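Local atomic coordinates of succinate dehydrogenase (Membrane anchor subunit) (Mycolicibacterium smegmatis, PDB entry 7D6V), a protein that serves as the membrane anchor subunit of a mycobacterial succinate dehydrogenase, housing an iron-sulfur cluster in the membrane and probably passing electrons to quinone. Residues Y117-A120 and Y121-V125; A43-V46 and I47-I51. All blocks are in the same frame, centred on the assembly; numbering follows the deposited sequence.

Contact 1: Y117-A120 and Y121-V125; sequences YRKA and YYRSV. With PEV ((1S)-2-{[(2-aminoethoxy)(hydroxy)phosphoryl]oxy}-1-[(palmitoyloxy)methyl]ethyl stearate), chain I.
The carbonyl oxygen of Ala-120 is gripped twice by one residue: Ser-124 donates its backbone N and its OG, each 2.9 Å from Ala-120 O. Swung beside its own backbone N (chi1 -58°), Ser-124 OG folds back onto the preceding turn. Similar i to i+4 backbone bonds run from Tyr-121 to Tyr-117, Tyr-122 to Arg-118 and Arg-123 to Lys-119.

Tyr-121 is sandwiched. Its CG sits between backbone N and carbonyl carbon (chi1 60°), which lays the ring back along the helix. Arg-118 CA makes a CH-pi contact 3.9 Å from the Tyr-121 ring centroid, while lipid carbon C38 of PEV lies 3.8 Å above the opposite face. The Tyr-122 ring meets the same acyl chain at its edge, CE1 being 4.0 Å from PEV C35, and its CE2 rests 3.8 Å from Arg-118 CB. Gln-152 NE2 hydrogen-bonds to both tyrosine hydroxyls; Tyr-121 OH also reaches Leu-112 O. Glu-144 OE1 hydrogen-bonds with Tyr-122 OH and forms a salt bridge with Arg-118 NH2, while Arg-118 NH1 hydrogen-bonds to Thr-113 O.

Lys-119 NZ stands over one face of the Arg-123 guanidinium, 4.0 Å from NE. Arg-123 NH2 forms a salt bridge with Glu-211 and a hydrogen bond to Thr-206 O, both of the iron-sulfur subunit, which probably eases that like-charge proximity. Tyr-117, Tyr-121 and Tyr-122 thus meet the lipid tail, Arg-118 is bound within its chain and Arg-123 is tied to the partner subunit.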
ATOM      1  N   TYR C 117      11.723  27.514   7.736  1.00 11.66           N
ATOM      2  CA  TYR C 117      11.145  28.850   7.802  1.00 11.66           C
ATOM      3  C   TYR C 117      10.374  29.185   6.537  1.00 11.66           C
ATOM      4  O   TYR C 117       9.359  29.886   6.597  1.00 11.66           O
ATOM      5  CB  TYR C 117      12.237  29.886   8.055  1.00 11.66           C
ATOM      6  CG  TYR C 117      12.631  30.005   9.504  1.00 11.66           C
ATOM      7  CD1 TYR C 117      11.845  30.706  10.403  1.00 11.66           C
ATOM      8  CD2 TYR C 117      13.790  29.414   9.977  1.00 11.66           C
ATOM      9  CE1 TYR C 117      12.203  30.814  11.728  1.00 11.66           C
ATOM     10  CE2 TYR C 117      14.156  29.516  11.297  1.00 11.66           C
ATOM     11  CZ  TYR C 117      13.361  30.217  12.168  1.00 11.66           C
ATOM     12  OH  TYR C 117      13.729  30.319  13.486  1.00 11.66           O
ATOM     13  N   ARG C 118      10.834  28.690   5.387  1.00 11.92           N
ATOM     14  CA  ARG C 118      10.089  28.896   4.154  1.00 11.92           C
ATOM     15  C   ARG C 118       8.703  28.283   4.249  1.00 11.92           C
ATOM     16  O   ARG C 118       7.715  28.920   3.879  1.00 11.92           O
ATOM     17  CB  ARG C 118      10.856  28.318   2.968  1.00 11.92           C
ATOM     18  CG  ARG C 118      11.814  29.298   2.332  1.00 11.92           C
ATOM     19  CD  ARG C 118      13.103  28.633   1.936  1.00 11.92           C
ATOM     20  NE  ARG C 118      12.961  27.898   0.686  1.00 11.92           N
ATOM     21  CZ  ARG C 118      13.882  27.084   0.192  1.00 11.92           C
ATOM     22  NH1 ARG C 118      15.019  26.899   0.844  1.00 11.92           N
ATOM     23  NH2 ARG C 118      13.668  26.457  -0.952  1.00 11.92           N
ATOM     24  N   LYS C 119       8.608  27.055   4.761  1.00 11.91           N
ATOM     25  CA  LYS C 119       7.304  26.458   5.027  1.00 11.91           C
ATOM     26  C   LYS C 119       6.464  27.357   5.922  1.00 11.91           C
ATOM     27  O   LYS C 119       5.303  27.662   5.611  1.00 11.91           O
ATOM     28  CB  LYS C 119       7.481  25.091   5.682  1.00 11.91           C
ATOM     29  CG  LYS C 119       6.174  24.410   6.020  1.00 11.91           C
ATOM     30  CD  LYS C 119       6.384  23.104   6.748  1.00 11.91           C
ATOM     31  CE  LYS C 119       6.203  23.280   8.235  1.00 11.91           C
ATOM     32  NZ  LYS C 119       4.767  23.443   8.582  1.00 11.91           N
ATOM     33  N   ALA C 120       7.054  27.807   7.031  1.00 11.94           N
ATOM     34  CA  ALA C 120       6.317  28.574   8.024  1.00 11.94           C
ATOM     35  C   ALA C 120       5.721  29.837   7.419  1.00 11.94           C
ATOM     36  O   ALA C 120       4.516  30.082   7.539  1.00 11.94           O
ATOM     37  CB  ALA C 120       7.227  28.915   9.202  1.00 11.94           C
ATOM     38  N   TYR C 121       6.534  30.642   6.732  1.00 12.66           N
ATOM     39  CA  TYR C 121       5.961  31.890   6.250  1.00 12.66           C
ATOM     40  C   TYR C 121       5.227  31.746   4.923  1.00 12.66           C
ATOM     41  O   TYR C 121       4.316  32.534   4.678  1.00 12.66           O
ATOM     42  CB  TYR C 121       6.999  33.023   6.174  1.00 12.66           C
ATOM     43  CG  TYR C 121       8.214  32.848   5.294  1.00 12.66           C
ATOM     44  CD1 TYR C 121       9.478  32.736   5.851  1.00 12.66           C
ATOM     45  CD2 TYR C 121       8.106  32.841   3.912  1.00 12.66           C
ATOM     46  CE1 TYR C 121      10.594  32.599   5.062  1.00 12.66           C
ATOM     47  CE2 TYR C 121       9.217  32.698   3.114  1.00 12.66           C
ATOM     48  CZ  TYR C 121      10.458  32.578   3.694  1.00 12.66           C
ATOM     49  OH  TYR C 121      11.570  32.440   2.903  1.00 12.66           O
ATOM     50  N   TYR C 122       5.530  30.741   4.095  1.00 12.31           N
ATOM     51  CA  TYR C 122       4.680  30.481   2.938  1.00 12.31           C
ATOM     52  C   TYR C 122       3.272  30.119   3.381  1.00 12.31           C
ATOM     53  O   TYR C 122       2.294  30.472   2.715  1.00 12.31           O
ATOM     54  CB  TYR C 122       5.261  29.359   2.077  1.00 12.31           C
ATOM     55  CG  TYR C 122       6.463  29.739   1.249  1.00 12.31           C
ATOM     56  CD1 TYR C 122       6.660  31.044   0.829  1.00 12.31           C
ATOM     57  CD2 TYR C 122       7.396  28.786   0.878  1.00 12.31           C
ATOM     58  CE1 TYR C 122       7.759  31.387   0.077  1.00 12.31           C
ATOM     59  CE2 TYR C 122       8.495  29.118   0.128  1.00 12.31           C
ATOM     60  CZ  TYR C 122       8.672  30.419  -0.271  1.00 12.31           C
ATOM     61  OH  TYR C 122       9.771  30.751  -1.023  1.00 12.31           O
ATOM     62  N   ARG C 123       3.147  29.400   4.498  1.00 12.44           N
ATOM     63  CA  ARG C 123       1.822  29.134   5.047  1.00 12.44           C
ATOM     64  C   ARG C 123       1.217  30.383   5.679  1.00 12.44           C
ATOM     65  O   ARG C 123       0.053  30.713   5.428  1.00 12.44           O
ATOM     66  CB  ARG C 123       1.894  28.001   6.066  1.00 12.44           C
ATOM     67  CG  ARG C 123       2.043  26.625   5.461  1.00 12.44           C
ATOM     68  CD  ARG C 123       1.348  25.597   6.319  1.00 12.44           C
ATOM     69  NE  ARG C 123       1.770  24.237   6.015  1.00 12.44           N
ATOM     70  CZ  ARG C 123       1.200  23.153   6.526  1.00 12.44           C
ATOM     71  NH1 ARG C 123       0.181  23.275   7.361  1.00 12.44           N
ATOM     72  NH2 ARG C 123       1.645  21.950   6.199  1.00 12.44           N
ATOM     73  N   SER C 124       1.993  31.099   6.494  1.00 13.70           N
ATOM     74  CA  SER C 124       1.435  32.113   7.382  1.00 13.70           C
ATOM     75  C   SER C 124       1.248  33.473   6.716  1.00 13.70           C
ATOM     76  O   SER C 124       0.184  34.083   6.848  1.00 13.70           O
ATOM     77  CB  SER C 124       2.324  32.261   8.618  1.00 13.70           C
ATOM     78  OG  SER C 124       2.454  31.029   9.297  1.00 13.70           O
ATOM     79  N   VAL C 125       2.265  33.971   6.021  1.00 13.72           N
ATOM     80  CA  VAL C 125       2.220  35.305   5.438  1.00 13.72           C
ATOM     81  C   VAL C 125       1.713  35.263   4.007  1.00 13.72           C
ATOM     82  O   VAL C 125       0.817  36.019   3.630  1.00 13.72           O
ATOM     83  CB  VAL C 125       3.620  35.948   5.515  1.00 13.72           C
ATOM     84  CG1 VAL C 125       3.586  37.372   4.990  1.00 13.72           C
ATOM     85  CG2 VAL C 125       4.148  35.896   6.934  1.00 13.72           C
TER
HETATM   86  C48 PEV I 302      14.081  34.196  12.778  1.00 18.60           C
HETATM   87  C47 PEV I 302      14.248  35.419  11.884  1.00 18.60           C
HETATM   88  C46 PEV I 302      13.743  35.131  10.477  1.00 18.60           C
HETATM   89  C45 PEV I 302      12.225  35.235  10.420  1.00 18.60           C
HETATM   90  C44 PEV I 302      11.746  35.752   9.070  1.00 18.60           C
HETATM   91  C43 PEV I 302      10.263  35.480   8.855  1.00 18.60           C
HETATM   92  C42 PEV I 302       9.598  36.643   8.136  1.00 18.60           C
HETATM   93  C41 PEV I 302       9.358  36.314   6.671  1.00 18.60           C
HETATM   94  C40 PEV I 302       8.252  37.171   6.079  1.00 18.60           C
HETATM   95  C39 PEV I 302       8.647  37.688   4.708  1.00 18.60           C
HETATM   96  C38 PEV I 302       8.462  36.595   3.666  1.00 18.60           C
HETATM   97  C37 PEV I 302       7.047  36.610   3.105  1.00 18.60           C
HETATM   98  C36 PEV I 302       7.060  36.603   1.587  1.00 18.60           C
HETATM   99  C35 PEV I 302       6.852  35.196   1.045  1.00 18.60           C
HETATM  100  C34 PEV I 302       6.210  35.244  -0.331  1.00 18.60           C
HETATM  101  C33 PEV I 302       6.946  36.213  -1.242  1.00 18.60           C
HETATM  102  C32 PEV I 302       6.016  36.746  -2.320  1.00 18.60           C
HETATM  103  C31 PEV I 302       6.119  35.910  -3.584  1.00 18.60           C
HETATM  104  O31 PEV I 302       5.772  34.780  -3.574  1.00 18.60           O
HETATM  105  O2  PEV I 302       6.616  36.481  -4.754  1.00 18.60           O
HETATM  106  C2  PEV I 302       5.644  36.609  -5.744  1.00 18.60           C
HETATM  107  C1  PEV I 302       5.799  35.452  -6.721  1.00 18.60           C
HETATM  108  O3P PEV I 302       4.965  34.412  -6.302  1.00 18.60           O
HETATM  109  P   PEV I 302       3.756  33.915  -7.305  1.00 18.60           P
HETATM  110  O1P PEV I 302       2.567  34.832  -7.176  1.00 18.60           O
HETATM  111  O2P PEV I 302       3.356  32.507  -6.943  1.00 18.60           O
HETATM  112  O4P PEV I 302       4.302  33.969  -8.856  1.00 18.60           O
HETATM  113  C4  PEV I 302       3.934  35.053  -9.657  1.00 18.60           C
HETATM  114  C5  PEV I 302       5.122  35.413 -10.547  1.00 18.60           C
HETATM  115  N6  PEV I 302       5.010  36.785 -11.005  1.00 18.60           N
HETATM  116  C3  PEV I 302       5.831  37.944  -6.459  1.00 18.60           C
HETATM  117  O3  PEV I 302       5.969  38.928  -5.475  1.00 18.60           O
HETATM  118  C11 PEV I 302       7.248  39.486  -5.392  1.00 18.60           C
HETATM  119  O11 PEV I 302       7.705  40.067  -6.317  1.00 18.60           O
HETATM  120  C12 PEV I 302       8.066  39.336  -4.113  1.00 18.60           C
HETATM  121  C13 PEV I 302       8.676  40.660  -3.664  1.00 18.60           C
HETATM  122  C14 PEV I 302       9.048  40.646  -2.185  1.00 18.60           C
HETATM  123  C15 PEV I 302       9.842  39.402  -1.797  1.00 18.60           C
HETATM  124  C16 PEV I 302      11.205  39.769  -1.220  1.00 18.60           C
HETATM  125  C17 PEV I 302      11.629  38.902  -0.035  1.00 18.60           C
HETATM  126  C18 PEV I 302      10.634  37.793   0.303  1.00 18.60           C
HETATM  127  C19 PEV I 302      11.266  36.401   0.313  1.00 18.60           C
HETATM  128  C20 PEV I 302      12.707  36.387  -0.195  1.00 18.60           C
HETATM  129  C21 PEV I 302      13.464  35.147   0.275  1.00 18.60           C
HETATM  130  C22 PEV I 302      14.977  35.340   0.229  1.00 18.60           C
HETATM  131  C23 PEV I 302      15.616  34.829  -1.060  1.00 18.60           C
HETATM  132  C24 PEV I 302      16.750  35.746  -1.502  1.00 18.60           C
HETATM  133  C25 PEV I 302      18.043  35.469  -0.741  1.00 18.60           C
HETATM  134  C26 PEV I 302      18.538  36.703   0.006  1.00 18.60           C

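Contact 2: A43-V46 and I47-I51; sequences AAFV and IYATI. With PEV ((1S)-2-{[(2-aminoethoxy)(hydroxy)phosphoryl]oxy}-1-[(palmitoyloxy)methyl]ethyl stearate), chain I.
Ala-49 CB lies over one face of the Phe-45 ring, 4.2 Å above its plane and displaced toward the rim, so the methyl covers part of the ring and not its centre. The same ring receives the end of a lipid tail obliquely: Phe-45 CE2 is 3.6 Å from PEV C48, and C47 is equally near. With CG anti to the backbone N (chi1 176°), beside the carbonyl carbon, the Phe-45 ring leans toward the next turn, meeting the Ala-49 methyl there and the lipid chain end as well. Outside the two segments, Phe-70 packs against Phe-45 and Ala-49 alike, and Leu-248 and Val-252 of helix 240-264 also touch Phe-45.

Tyr-48 meets the preceding turn through its root: its CB is 3.5 Å from Ala-44 O, while the ring leads away to pack on Asp-255 and Phe-256 of helix 240-264. Ile-47 folds its CG1 branch back along the preceding turn, with CD1 3.4 Å from Ala-43 O.

Val-46 and Thr-50 run side by side. Thr-50 N bonds to Val-46 O at 2.9 Å, and Thr-50 OG1, turned beside its own backbone N, is placed against that oxygen too, although the separation is too short for its length to be trusted. CG1 of Val-46 lies 3.9 Å from Thr-50 OG1, so a methyl and a hydroxyl share one side of the helix. Ile-47 N to Ala-43 O, Tyr-48 N to Ala-44 O and Ala-49 N to Phe-45 O complete the i to i+4 ladder.

That unbroken ladder and the mainly apolar side chains are consistent with a transmembrane alpha helix, and Phe-45 at the lipid tail makes it one wall of a phospholipid site.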
ATOM      1  N   ALA C  43       6.865  37.757  14.531  1.00 16.31           N
ATOM      2  CA  ALA C  43       6.801  39.198  14.734  1.00 16.31           C
ATOM      3  C   ALA C  43       7.485  39.606  16.028  1.00 16.31           C
ATOM      4  O   ALA C  43       8.224  40.598  16.059  1.00 16.31           O
ATOM      5  CB  ALA C  43       5.346  39.663  14.726  1.00 16.31           C
ATOM      6  N   ALA C  44       7.257  38.854  17.106  1.00 16.11           N
ATOM      7  CA  ALA C  44       7.900  39.173  18.375  1.00 16.11           C
ATOM      8  C   ALA C  44       9.413  39.097  18.250  1.00 16.11           C
ATOM      9  O   ALA C  44      10.131  40.009  18.687  1.00 16.11           O
ATOM     10  CB  ALA C  44       7.399  38.230  19.467  1.00 16.11           C
ATOM     11  N   PHE C  45       9.921  38.020  17.638  1.00 15.95           N
ATOM     12  CA  PHE C  45      11.368  37.907  17.503  1.00 15.95           C
ATOM     13  C   PHE C  45      11.935  39.028  16.645  1.00 15.95           C
ATOM     14  O   PHE C  45      12.974  39.603  16.981  1.00 15.95           O
ATOM     15  CB  PHE C  45      11.776  36.558  16.920  1.00 15.95           C
ATOM     16  CG  PHE C  45      13.253  36.448  16.683  1.00 15.95           C
ATOM     17  CD1 PHE C  45      14.116  36.199  17.733  1.00 15.95           C
ATOM     18  CD2 PHE C  45      13.784  36.641  15.421  1.00 15.95           C
ATOM     19  CE1 PHE C  45      15.476  36.121  17.525  1.00 15.95           C
ATOM     20  CE2 PHE C  45      15.142  36.566  15.208  1.00 15.95           C
ATOM     21  CZ  PHE C  45      15.989  36.303  16.260  1.00 15.95           C
ATOM     22  N   VAL C  46      11.277  39.350  15.529  1.00 16.46           N
ATOM     23  CA  VAL C  46      11.805  40.379  14.639  1.00 16.46           C
ATOM     24  C   VAL C  46      11.826  41.732  15.337  1.00 16.46           C
ATOM     25  O   VAL C  46      12.812  42.472  15.255  1.00 16.46           O
ATOM     26  CB  VAL C  46      10.997  40.424  13.329  1.00 16.46           C
ATOM     27  CG1 VAL C  46      11.372  41.647  12.517  1.00 16.46           C
ATOM     28  CG2 VAL C  46      11.246  39.168  12.521  1.00 16.46           C
ATOM     29  N   ILE C  47      10.749  42.067  16.050  1.00 16.58           N
ATOM     30  CA  ILE C  47      10.687  43.350  16.746  1.00 16.58           C
ATOM     31  C   ILE C  47      11.794  43.444  17.787  1.00 16.58           C
ATOM     32  O   ILE C  47      12.552  44.426  17.830  1.00 16.58           O
ATOM     33  CB  ILE C  47       9.299  43.546  17.380  1.00 16.58           C
ATOM     34  CG1 ILE C  47       8.251  43.807  16.299  1.00 16.58           C
ATOM     35  CG2 ILE C  47       9.321  44.683  18.382  1.00 16.58           C
ATOM     36  CD1 ILE C  47       6.831  43.570  16.757  1.00 16.58           C
ATOM     37  N   TYR C  48      11.913  42.418  18.637  1.00 16.08           N
ATOM     38  CA  TYR C  48      12.924  42.458  19.687  1.00 16.08           C
ATOM     39  C   TYR C  48      14.323  42.533  19.094  1.00 16.08           C
ATOM     40  O   TYR C  48      15.161  43.320  19.549  1.00 16.08           O
ATOM     41  CB  TYR C  48      12.792  41.238  20.600  1.00 16.08           C
ATOM     42  CG  TYR C  48      13.811  41.209  21.717  1.00 16.08           C
ATOM     43  CD1 TYR C  48      13.582  41.881  22.906  1.00 16.08           C
ATOM     44  CD2 TYR C  48      15.006  40.518  21.578  1.00 16.08           C
ATOM     45  CE1 TYR C  48      14.511  41.861  23.924  1.00 16.08           C
ATOM     46  CE2 TYR C  48      15.938  40.494  22.591  1.00 16.08           C
ATOM     47  CZ  TYR C  48      15.685  41.166  23.761  1.00 16.08           C
ATOM     48  OH  TYR C  48      16.614  41.143  24.771  1.00 16.08           O
ATOM     49  N   ALA C  49      14.592  41.719  18.071  1.00 16.43           N
ATOM     50  CA  ALA C  49      15.924  41.679  17.486  1.00 16.43           C
ATOM     51  C   ALA C  49      16.288  43.010  16.853  1.00 16.43           C
ATOM     52  O   ALA C  49      17.407  43.497  17.031  1.00 16.43           O
ATOM     53  CB  ALA C  49      16.011  40.551  16.459  1.00 16.43           C
ATOM     54  N   THR C  50      15.355  43.623  16.121  1.00 17.12           N
ATOM     55  CA  THR C  50      15.641  44.908  15.496  1.00 17.12           C
ATOM     56  C   THR C  50      15.923  45.977  16.543  1.00 17.12           C
ATOM     57  O   THR C  50      16.926  46.702  16.456  1.00 17.12           O
ATOM     58  CB  THR C  50      14.472  45.326  14.609  1.00 17.12           C
ATOM     59  OG1 THR C  50      13.999  44.187  13.881  1.00 17.12           O
ATOM     60  CG2 THR C  50      14.905  46.403  13.633  1.00 17.12           C
ATOM     61  N   ILE C  51      15.056  46.080  17.555  1.00 17.35           N
ATOM     62  CA  ILE C  51      15.240  47.111  18.571  1.00 17.35           C
ATOM     63  C   ILE C  51      16.572  46.921  19.287  1.00 17.35           C
ATOM     64  O   ILE C  51      17.345  47.872  19.462  1.00 17.35           O
ATOM     65  CB  ILE C  51      14.062  47.110  19.562  1.00 17.35           C
ATOM     66  CG1 ILE C  51      12.763  47.480  18.848  1.00 17.35           C
ATOM     67  CG2 ILE C  51      14.329  48.073  20.700  1.00 17.35           C
ATOM     68  CD1 ILE C  51      11.542  47.416  19.739  1.00 17.35           C
TER
HETATM   69  C48 PEV I 302      14.081  34.196  12.778  1.00 18.60           C
HETATM   70  C47 PEV I 302      14.248  35.419  11.884  1.00 18.60           C
HETATM   71  C46 PEV I 302      13.743  35.131  10.477  1.00 18.60           C
HETATM   72  C45 PEV I 302      12.225  35.235  10.420  1.00 18.60           C
HETATM   73  C44 PEV I 302      11.746  35.752   9.070  1.00 18.60           C
HETATM   74  C43 PEV I 302      10.263  35.480   8.855  1.00 18.60           C
HETATM   75  C42 PEV I 302       9.598  36.643   8.136  1.00 18.60           C
HETATM   76  C41 PEV I 302       9.358  36.314   6.671  1.00 18.60           C
HETATM   77  C40 PEV I 302       8.252  37.171   6.079  1.00 18.60           C
HETATM   78  C39 PEV I 302       8.647  37.688   4.708  1.00 18.60           C
HETATM   79  C38 PEV I 302       8.462  36.595   3.666  1.00 18.60           C
HETATM   80  C37 PEV I 302       7.047  36.610   3.105  1.00 18.60           C
HETATM   81  C36 PEV I 302       7.060  36.603   1.587  1.00 18.60           C
HETATM   82  C35 PEV I 302       6.852  35.196   1.045  1.00 18.60           C
HETATM   83  C34 PEV I 302       6.210  35.244  -0.331  1.00 18.60           C
HETATM   84  C33 PEV I 302       6.946  36.213  -1.242  1.00 18.60           C
HETATM   85  C32 PEV I 302       6.016  36.746  -2.320  1.00 18.60           C
HETATM   86  C31 PEV I 302       6.119  35.910  -3.584  1.00 18.60           C
HETATM   87  O31 PEV I 302       5.772  34.780  -3.574  1.00 18.60           O
HETATM   88  O2  PEV I 302       6.616  36.481  -4.754  1.00 18.60           O
HETATM   89  C2  PEV I 302       5.644  36.609  -5.744  1.00 18.60           C
HETATM   90  C1  PEV I 302       5.799  35.452  -6.721  1.00 18.60           C
HETATM   91  O3P PEV I 302       4.965  34.412  -6.302  1.00 18.60           O
HETATM   92  P   PEV I 302       3.756  33.915  -7.305  1.00 18.60           P
HETATM   93  O1P PEV I 302       2.567  34.832  -7.176  1.00 18.60           O
HETATM   94  O2P PEV I 302       3.356  32.507  -6.943  1.00 18.60           O
HETATM   95  O4P PEV I 302       4.302  33.969  -8.856  1.00 18.60           O
HETATM   96  C4  PEV I 302       3.934  35.053  -9.657  1.00 18.60           C
HETATM   97  C5  PEV I 302       5.122  35.413 -10.547  1.00 18.60           C
HETATM   98  N6  PEV I 302       5.010  36.785 -11.005  1.00 18.60           N
HETATM   99  C3  PEV I 302       5.831  37.944  -6.459  1.00 18.60           C
HETATM  100  O3  PEV I 302       5.969  38.928  -5.475  1.00 18.60           O
HETATM  101  C11 PEV I 302       7.248  39.486  -5.392  1.00 18.60           C
HETATM  102  O11 PEV I 302       7.705  40.067  -6.317  1.00 18.60           O
HETATM  103  C12 PEV I 302       8.066  39.336  -4.113  1.00 18.60           C
HETATM  104  C13 PEV I 302       8.676  40.660  -3.664  1.00 18.60           C
HETATM  105  C14 PEV I 302       9.048  40.646  -2.185  1.00 18.60           C
HETATM  106  C15 PEV I 302       9.842  39.402  -1.797  1.00 18.60           C
HETATM  107  C16 PEV I 302      11.205  39.769  -1.220  1.00 18.60           C
HETATM  108  C17 PEV I 302      11.629  38.902  -0.035  1.00 18.60           C
HETATM  109  C18 PEV I 302      10.634  37.793   0.303  1.00 18.60           C
HETATM  110  C19 PEV I 302      11.266  36.401   0.313  1.00 18.60           C
HETATM  111  C20 PEV I 302      12.707  36.387  -0.195  1.00 18.60           C
HETATM  112  C21 PEV I 302      13.464  35.147   0.275  1.00 18.60           C
HETATM  113  C22 PEV I 302      14.977  35.340   0.229  1.00 18.60           C
HETATM  114  C23 PEV I 302      15.616  34.829  -1.060  1.00 18.60           C
HETATM  115  C24 PEV I 302      16.750  35.746  -1.502  1.00 18.60           C
HETATM  116  C25 PEV I 302      18.043  35.469  -0.741  1.00 18.60           C
HETATM  117  C26 PEV I 302      18.538  36.703   0.006  1.00 18.60           C

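Overall arrangement
Helix 33-55 comes first along the chain and carries contact 2; contact 1 follows on helix 115-124. Each is a local contact within one continuous helix, so neither closes a loop, and they stand in series without nesting or crossing. Their centres lie about 17 Å apart and their nearest atoms about 7 Å, without touching. A single PEV molecule joins them: one tail runs past contact 1 and ends against rings from both. Protein also links the two helices directly, since Ala-120 and Ser-124 touch Thr-38 near the start of helix 33-55. Helix 240-264 supplies a further common neighbour, with Leu-248 packing against both Phe-45 and Tyr-117.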